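Local coordinates for SusD-like carbohydrate binding protein BF1063 (Bacteroides fragilis NCTC 9343, PDB 3I4G) that probably binds carbohydrate at the bacterial outer membrane for glycan uptake, at residues T131-F134 / Y135-S138; T159-Q163 / A164-K168; I453-W456 / D457-W461. All coordinates share one frame; numbering follows the deposited sequence.

Contact 1. Residues T131-F134 / Y135-S138; sequences TQYF and YLAS
Phe134 turns an edge of its ring onto the face of Tyr135 in a T-shaped stack on helix 116-139, one of the helices of the alpha-helical SusD fold. The ring centroids lie 4.9 Å apart and the planes meet at 78°. Phe134 CG is anti to the backbone N (chi1 165°), which puts CD2 over the centre of the Tyr135 ring. The backbone of the same turns runs in regular i to i+4 bonds, among them Leu136 N to Gln132 O at 2.9 Å, until the last turn, where Ser138 N reaches Phe134 O only weakly. That carbonyl gains a second donor: Ser138 OG gives its proton to Phe134 O at 2.8 Å, and the same OG is bonded to Trp456 NE1. At the other end of the segment Gln132 NE2 donates to Thr131 OG1 at 3.0 Å, nearly in the amide plane, while Thr131 OG1 is also bonded to Leu128 O. The hydroxyls of both tyrosines find partners further off, Tyr133 OH at Val146 O and Tyr135 OH at Trp48 NE1. Leu136 CD1 approaches the Tyr133 ring obliquely, 4.1 Å from Tyr133 CD1.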
loop_
_atom_site.group_PDB
_atom_site.type_symbol
_atom_site.label_atom_id
_atom_site.label_comp_id
_atom_site.label_asym_id
_atom_site.label_seq_id
_atom_site.Cartn_x
_atom_site.Cartn_y
_atom_site.Cartn_z
ATOM N N THR A 131 9.553 -10.449 5.600
ATOM C CA THR A 131 8.505 -9.676 4.962
ATOM C C THR A 131 7.743 -10.531 3.961
ATOM O O THR A 131 6.543 -10.382 3.832
ATOM C CB THR A 131 8.960 -8.389 4.252
ATOM O OG1 THR A 131 9.827 -8.685 3.150
ATOM C CG2 THR A 131 9.587 -7.384 5.207
ATOM N N GLN A 132 8.397 -11.448 3.271
ATOM C CA GLN A 132 7.680 -12.273 2.299
ATOM C C GLN A 132 6.691 -13.175 2.993
ATOM O O GLN A 132 5.567 -13.311 2.526
ATOM C CB GLN A 132 8.672 -13.091 1.460
ATOM C CG GLN A 132 9.744 -12.253 0.777
ATOM C CD GLN A 132 9.174 -11.150 -0.081
ATOM O OE1 GLN A 132 8.760 -11.388 -1.213
ATOM N NE2 GLN A 132 9.170 -9.915 0.447
ATOM N N TYR A 133 7.094 -13.807 4.098
ATOM C CA TYR A 133 6.179 -14.644 4.854
ATOM C C TYR A 133 5.042 -13.801 5.468
ATOM O O TYR A 133 3.939 -14.281 5.581
ATOM C CB TYR A 133 6.932 -15.471 5.908
ATOM C CG TYR A 133 7.653 -16.617 5.272
ATOM C CD1 TYR A 133 6.939 -17.657 4.716
ATOM C CD2 TYR A 133 9.043 -16.643 5.176
ATOM C CE1 TYR A 133 7.579 -18.701 4.097
ATOM C CE2 TYR A 133 9.697 -17.715 4.587
ATOM C CZ TYR A 133 8.952 -18.725 4.041
ATOM O OH TYR A 133 9.559 -19.838 3.393
ATOM N N PHE A 134 5.317 -12.555 5.856
ATOM C CA PHE A 134 4.301 -11.664 6.381
ATOM C C PHE A 134 3.192 -11.451 5.360
ATOM O O PHE A 134 2.009 -11.575 5.696
ATOM C CB PHE A 134 4.953 -10.318 6.797
ATOM C CG PHE A 134 3.959 -9.214 7.004
ATOM C CD1 PHE A 134 3.295 -9.059 8.197
ATOM C CD2 PHE A 134 3.657 -8.349 5.970
ATOM C CE1 PHE A 134 2.358 -8.094 8.358
ATOM C CE2 PHE A 134 2.718 -7.357 6.127
ATOM C CZ PHE A 134 2.066 -7.246 7.329
ATOM N N TYR A 135 3.554 -11.147 4.139
ATOM C CA TYR A 135 2.544 -10.968 3.107
ATOM C C TYR A 135 1.879 -12.300 2.684
ATOM O O TYR A 135 0.668 -12.361 2.535
ATOM C CB TYR A 135 3.126 -10.232 1.901
ATOM C CG TYR A 135 3.507 -8.806 2.149
ATOM C CD1 TYR A 135 2.528 -7.839 2.311
ATOM C CD2 TYR A 135 4.823 -8.398 2.176
ATOM C CE1 TYR A 135 2.878 -6.523 2.554
ATOM C CE2 TYR A 135 5.177 -7.101 2.423
ATOM C CZ TYR A 135 4.186 -6.171 2.620
ATOM O OH TYR A 135 4.531 -4.858 2.841
ATOM N N LEU A 136 2.650 -13.373 2.535
ATOM C CA LEU A 136 2.024 -14.672 2.270
ATOM C C LEU A 136 1.004 -15.038 3.331
ATOM O O LEU A 136 -0.098 -15.510 3.038
ATOM C CB LEU A 136 3.080 -15.749 2.148
ATOM C CG LEU A 136 4.002 -15.704 0.934
ATOM C CD1 LEU A 136 5.154 -16.647 1.166
ATOM C CD2 LEU A 136 3.239 -16.052 -0.325
ATOM N N ALA A 137 1.385 -14.879 4.587
ATOM C CA ALA A 137 0.518 -15.172 5.731
ATOM C C ALA A 137 -0.702 -14.249 5.799
ATOM O O ALA A 137 -1.723 -14.654 6.326
ATOM C CB ALA A 137 1.307 -15.053 7.072
ATOM N N SER A 138 -0.587 -13.028 5.276
ATOM C CA SER A 138 -1.724 -12.136 5.257
ATOM C C SER A 138 -2.827 -12.603 4.313
ATOM O O SER A 138 -4.019 -12.403 4.596
ATOM C CB SER A 138 -1.280 -10.732 4.838
ATOM O OG SER A 138 -0.417 -10.126 5.797
#

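Contact 2. Residues T159-Q163 / A164-K168; sequences TKTSQ and ADILK
Thr161 presses its methyl against Asp165 and Ile166 where the chain enters helix 163-180: Thr161 CG2 lies 3.4 Å from Asp165 CB and 3.8 Å from Ile166 CG1. The methyl gets there because CG2 is anti to the Thr161 backbone N, and the Thr161 and Asp165 side chains cross at about a right angle. The Ile166 side chain folds back along the incoming chain, its CD1 coming within 3.6 Å of Thr161 O. Next in sequence, Ser162 is the N-cap. Its OG stands between the backbone N and the carbonyl carbon (chi1 68°) and accepts from Asp165 N at 3.1 Å, with an N-H...O angle of 160°, so a backbone N-H of the first turn, which has no preceding helical carbonyl to bond, is satisfied by a side chain. Asp165 answers through water: one water molecule accepts from Ser162 N and donates to Asp165 OD2 at 2.7 Å, linking the cap residue to the carboxylate three positions on. The negative charge of Asp165 near the helix start would probably interact favourably with the helix dipole. Ser162 O then opens the regular series by accepting from Ile166 N at 2.9 Å, and Gln163 O follows with Leu167 N. On the inner side the extended Gln163 chain lays CG obliquely against Leu167 CD1, 3.9 Å away, and carries its amide on to Ala137 O. Asp165 faces outward, while Ile166 packs on Tyr133 and Ala137 of helix 116-139 and Leu167 touches Ala137 of the same helix and Leu210 of helix 197-211; the inner face of the helix start rests on both helices, with the backbone of Thr161 bonded to Val143, in the loop that follows helix 116-139.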
loop_
_atom_site.group_PDB
_atom_site.type_symbol
_atom_site.label_atom_id
_atom_site.label_comp_id
_atom_site.label_asym_id
_atom_site.label_seq_id
_atom_site.Cartn_x
_atom_site.Cartn_y
_atom_site.Cartn_z
ATOM N N THR A 159 5.109 -29.230 3.078
ATOM C CA THR A 159 3.791 -29.184 3.681
ATOM C C THR A 159 3.471 -27.752 4.130
ATOM O O THR A 159 4.391 -26.922 4.231
ATOM C CB THR A 159 3.704 -30.115 4.891
ATOM O OG1 THR A 159 4.729 -29.758 5.822
ATOM C CG2 THR A 159 3.889 -31.573 4.458
ATOM N N LYS A 160 2.198 -27.463 4.360
ATOM C CA LYS A 160 1.787 -26.153 4.850
ATOM C C LYS A 160 2.057 -25.994 6.348
ATOM O O LYS A 160 1.964 -26.968 7.121
ATOM C CB LYS A 160 0.303 -25.920 4.644
ATOM C CG LYS A 160 -0.188 -25.927 3.222
ATOM C CD LYS A 160 -1.700 -25.724 3.219
ATOM C CE LYS A 160 -2.332 -25.763 1.823
ATOM N NZ LYS A 160 -3.795 -25.502 1.755
ATOM N N THR A 161 2.371 -24.767 6.752
ATOM C CA THR A 161 2.476 -24.368 8.138
ATOM C C THR A 161 1.304 -23.424 8.347
ATOM O O THR A 161 0.964 -22.668 7.424
ATOM C CB THR A 161 3.809 -23.713 8.410
ATOM O OG1 THR A 161 4.823 -24.732 8.341
ATOM C CG2 THR A 161 3.855 -23.060 9.811
ATOM N N SER A 162 0.652 -23.481 9.506
ATOM C CA SER A 162 -0.476 -22.614 9.754
ATOM C C SER A 162 -0.116 -21.139 9.824
ATOM O O SER A 162 1.004 -20.757 10.141
ATOM C CB SER A 162 -1.119 -22.966 11.082
ATOM O OG SER A 162 -0.268 -22.635 12.163
ATOM N N GLN A 163 -1.108 -20.308 9.554
ATOM C CA GLN A 163 -0.919 -18.874 9.662
ATOM C C GLN A 163 -0.400 -18.503 11.041
ATOM O O GLN A 163 0.525 -17.705 11.167
ATOM C CB GLN A 163 -2.228 -18.114 9.417
ATOM C CG GLN A 163 -1.996 -16.602 9.298
ATOM C CD GLN A 163 -3.259 -15.791 9.418
ATOM O OE1 GLN A 163 -4.110 -16.105 10.238
ATOM N NE2 GLN A 163 -3.399 -14.738 8.613
ATOM N N ALA A 164 -0.970 -19.098 12.086
ATOM C CA ALA A 164 -0.542 -18.733 13.444
ATOM C C ALA A 164 0.923 -19.040 13.651
ATOM O O ALA A 164 1.659 -18.232 14.233
ATOM C CB ALA A 164 -1.413 -19.435 14.504
ATOM N N ASP A 165 1.388 -20.191 13.173
ATOM C CA ASP A 165 2.790 -20.572 13.319
ATOM C C ASP A 165 3.714 -19.697 12.468
ATOM O O ASP A 165 4.806 -19.337 12.902
ATOM C CB ASP A 165 2.959 -22.056 12.985
ATOM C CG ASP A 165 2.480 -22.962 14.096
ATOM O OD1 ASP A 165 2.277 -22.484 15.242
ATOM O OD2 ASP A 165 2.336 -24.178 13.822
ATOM N N ILE A 166 3.270 -19.318 11.267
ATOM C CA ILE A 166 4.078 -18.420 10.439
ATOM C C ILE A 166 4.210 -17.048 11.119
ATOM O O ILE A 166 5.303 -16.462 11.162
ATOM C CB ILE A 166 3.497 -18.253 9.052
ATOM C CG1 ILE A 166 3.526 -19.592 8.291
ATOM C CG2 ILE A 166 4.275 -17.204 8.257
ATOM C CD1 ILE A 166 2.713 -19.602 7.040
ATOM N N LEU A 167 3.105 -16.520 11.647
ATOM C CA LEU A 167 3.164 -15.222 12.294
ATOM C C LEU A 167 4.064 -15.257 13.548
ATOM O O LEU A 167 4.812 -14.305 13.802
ATOM C CB LEU A 167 1.767 -14.726 12.622
ATOM C CG LEU A 167 0.895 -14.414 11.400
ATOM C CD1 LEU A 167 -0.518 -14.056 11.859
ATOM C CD2 LEU A 167 1.502 -13.316 10.474
ATOM N N LYS A 168 4.024 -16.337 14.325
ATOM C CA LYS A 168 4.922 -16.460 15.469
ATOM C C LYS A 168 6.383 -16.445 15.017
ATOM O O LYS A 168 7.243 -15.857 15.684
ATOM C CB LYS A 168 4.645 -17.750 16.259
ATOM C CG LYS A 168 3.346 -17.730 17.055
ATOM C CD LYS A 168 3.111 -19.066 17.811
HETATM O O HOH W 1 1.639 -25.335 11.487
#

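Contact 3. Residues I453-W456 / D457-W461; sequences IRYW and DIMRW
Arg460 lays its aliphatic chain over the indole of Trp456 on the short buried helix 454-461 of this SusD-like protein. Its CD sits 3.6 Å from the centroid of the Trp456 six-membered ring, a CH-pi contact 18° off the normal. One residue earlier in each segment, Met459, a selenomethionine, covers Tyr455 in the same manner, CG 3.8 Å from the ring centroid. Bends at chi2 and chi3 curl the chain so that SE stands obliquely to the ring in a Met-aromatic contact and CE reaches Tyr455 OH, itself bonded to Trp513 NE1, at 3.3 Å. These two pairs form the tight part. Toward Arg454 a single water enters the packing, and the more open end is that of Arg460 and Trp461. Ile458 CG2 covers one face of the guanidinium, 3.5 Å from Arg454 NE, while Arg454 NH1 meets the Trp461 ring at its edge. The water accepts from Arg454 NH1 and donates to Asp457 OD2 at 2.8 Å, bridging two charged groups that do not touch. Arg460 grips Asp457 side-on, NE (3.0 Å) and NH2 both donating to OD1 from the same face of the carboxylate plane. Arg444 salt-bridges Asp457 OD2, Glu396 takes Arg460 NH2, and Asp61 takes Arg454 NH2. With each of its oxygens in a salt bridge to a different arginine, the buried Asp457 is probably stabilised as a carboxylate.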
loop_
_atom_site.group_PDB
_atom_site.type_symbol
_atom_site.label_atom_id
_atom_site.label_comp_id
_atom_site.label_asym_id
_atom_site.label_seq_id
_atom_site.Cartn_x
_atom_site.Cartn_y
_atom_site.Cartn_z
ATOM N N ILE A 453 -2.381 -0.013 1.293
ATOM C CA ILE A 453 -2.556 -0.599 2.620
ATOM C C ILE A 453 -4.030 -0.875 2.928
ATOM O O ILE A 453 -4.350 -1.656 3.828
ATOM C CB ILE A 453 -1.888 0.336 3.673
ATOM C CG1 ILE A 453 -0.421 0.515 3.341
ATOM C CG2 ILE A 453 -2.055 -0.232 5.088
ATOM C CD1 ILE A 453 0.236 1.640 4.124
ATOM N N ARG A 454 -4.938 -0.245 2.190
ATOM C CA ARG A 454 -6.366 -0.353 2.518
ATOM C C ARG A 454 -6.881 -1.784 2.451
ATOM O O ARG A 454 -7.643 -2.198 3.321
ATOM C CB ARG A 454 -7.187 0.517 1.586
ATOM C CG ARG A 454 -8.693 0.551 1.912
ATOM C CD ARG A 454 -9.046 1.113 3.248
ATOM N NE ARG A 454 -10.503 1.137 3.403
ATOM C CZ ARG A 454 -11.127 1.396 4.521
ATOM N NH1 ARG A 454 -10.438 1.652 5.617
ATOM N NH2 ARG A 454 -12.439 1.406 4.558
ATOM N N TYR A 455 -6.513 -2.520 1.405
ATOM C CA TYR A 455 -6.950 -3.903 1.293
ATOM C C TYR A 455 -6.427 -4.701 2.473
ATOM O O TYR A 455 -7.216 -5.467 3.099
ATOM C CB TYR A 455 -6.502 -4.472 -0.050
ATOM C CG TYR A 455 -6.872 -5.905 -0.309
ATOM C CD1 TYR A 455 -8.187 -6.308 -0.477
ATOM C CD2 TYR A 455 -5.902 -6.857 -0.399
ATOM C CE1 TYR A 455 -8.496 -7.635 -0.704
ATOM C CE2 TYR A 455 -6.189 -8.163 -0.664
ATOM C CZ TYR A 455 -7.493 -8.555 -0.830
ATOM O OH TYR A 455 -7.792 -9.871 -1.099
ATOM N N TRP A 456 -5.145 -4.572 2.794
ATOM C CA TRP A 456 -4.596 -5.277 3.951
ATOM C C TRP A 456 -5.417 -4.954 5.200
ATOM O O TRP A 456 -5.729 -5.831 6.006
ATOM C CB TRP A 456 -3.123 -4.883 4.109
ATOM C CG TRP A 456 -2.420 -5.655 5.144
ATOM C CD1 TRP A 456 -1.980 -6.942 5.020
ATOM C CD2 TRP A 456 -2.097 -5.230 6.473
ATOM N NE1 TRP A 456 -1.416 -7.366 6.207
ATOM C CE2 TRP A 456 -1.476 -6.335 7.125
ATOM C CE3 TRP A 456 -2.253 -4.032 7.178
ATOM C CZ2 TRP A 456 -1.030 -6.267 8.448
ATOM C CZ3 TRP A 456 -1.782 -3.974 8.478
ATOM C CH2 TRP A 456 -1.183 -5.082 9.093
ATOM N N ASP A 457 -5.785 -3.695 5.393
ATOM C CA ASP A 457 -6.558 -3.318 6.573
ATOM C C ASP A 457 -7.971 -3.900 6.587
ATOM O O ASP A 457 -8.405 -4.463 7.595
ATOM C CB ASP A 457 -6.681 -1.800 6.678
ATOM C CG ASP A 457 -5.415 -1.095 7.122
ATOM O OD1 ASP A 457 -4.530 -1.710 7.756
ATOM O OD2 ASP A 457 -5.368 0.140 6.872
ATOM N N ILE A 458 -8.719 -3.777 5.484
ATOM C CA ILE A 458 -10.103 -4.242 5.497
ATOM C C ILE A 458 -10.150 -5.785 5.613
ATOM O O ILE A 458 -11.068 -6.343 6.222
ATOM C CB ILE A 458 -10.950 -3.719 4.339
ATOM C CG1 ILE A 458 -10.403 -4.193 3.000
ATOM C CG2 ILE A 458 -11.006 -2.192 4.392
ATOM C CD1 ILE A 458 -11.238 -3.678 1.777
HETATM N N MSE A 459 -9.125 -6.451 5.129
HETATM C CA MSE A 459 -8.991 -7.896 5.331
HETATM C C MSE A 459 -8.736 -8.258 6.787
HETATM O O MSE A 459 -9.486 -9.055 7.358
HETATM C CB MSE A 459 -7.876 -8.406 4.422
HETATM C CG MSE A 459 -8.216 -8.392 2.903
HETATM SE SE MSE A 459 -9.331 -9.809 2.286
HETATM C CE MSE A 459 -7.881 -11.104 2.012
ATOM N N ARG A 460 -7.726 -7.655 7.416
ATOM C CA ARG A 460 -7.386 -8.004 8.821
ATOM C C ARG A 460 -8.509 -7.597 9.763
ATOM O O ARG A 460 -8.765 -8.281 10.781
ATOM C CB ARG A 460 -6.055 -7.396 9.295
ATOM C CG ARG A 460 -6.065 -5.907 9.519
ATOM C CD ARG A 460 -4.685 -5.363 9.683
ATOM N NE ARG A 460 -4.687 -3.910 9.790
ATOM C CZ ARG A 460 -4.845 -3.217 10.919
ATOM N NH1 ARG A 460 -5.061 -3.805 12.083
ATOM N NH2 ARG A 460 -4.804 -1.886 10.857
ATOM N N TRP A 461 -9.202 -6.492 9.489
ATOM C CA TRP A 461 -10.307 -6.056 10.323
ATOM C C TRP A 461 -11.560 -6.903 10.157
ATOM O O TRP A 461 -12.489 -6.816 10.935
ATOM C CB TRP A 461 -10.682 -4.596 10.022
ATOM C CG TRP A 461 -9.665 -3.581 10.434
ATOM C CD1 TRP A 461 -8.807 -3.654 11.496
ATOM C CD2 TRP A 461 -9.475 -2.284 9.846
ATOM N NE1 TRP A 461 -8.077 -2.494 11.569
ATOM C CE2 TRP A 461 -8.474 -1.638 10.583
ATOM C CE3 TRP A 461 -10.065 -1.608 8.775
ATOM C CZ2 TRP A 461 -8.016 -0.366 10.263
ATOM C CZ3 TRP A 461 -9.606 -0.338 8.448
ATOM C CH2 TRP A 461 -8.600 0.265 9.199
HETATM O O HOH W 2 -7.469 1.816 6.148
#

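Overall arrangement
From the N terminus, contact 1 comes first, near the end of helix 116-139; contact 2 follows at the start of helix 163-180, and contact 3 lies far downstream on helix 454-461. Each is local, spanning a turn or two without closing a long loop, and the three run in series, neither nested nor crossed. Contact 1 is the middle piece in space: Tyr133 CB packs 3.9 Å from Ile166 CG2 of contact 2, and Phe134 CZ 3.4 Å from Trp456 CZ2 of contact 3. Contacts 2 and 3 do not touch, their nearest atoms about 8 Å apart. Helix 116-139 touches both, and helix 197-211, whose Leu210 meets Leu167 and Trp456, is a second link.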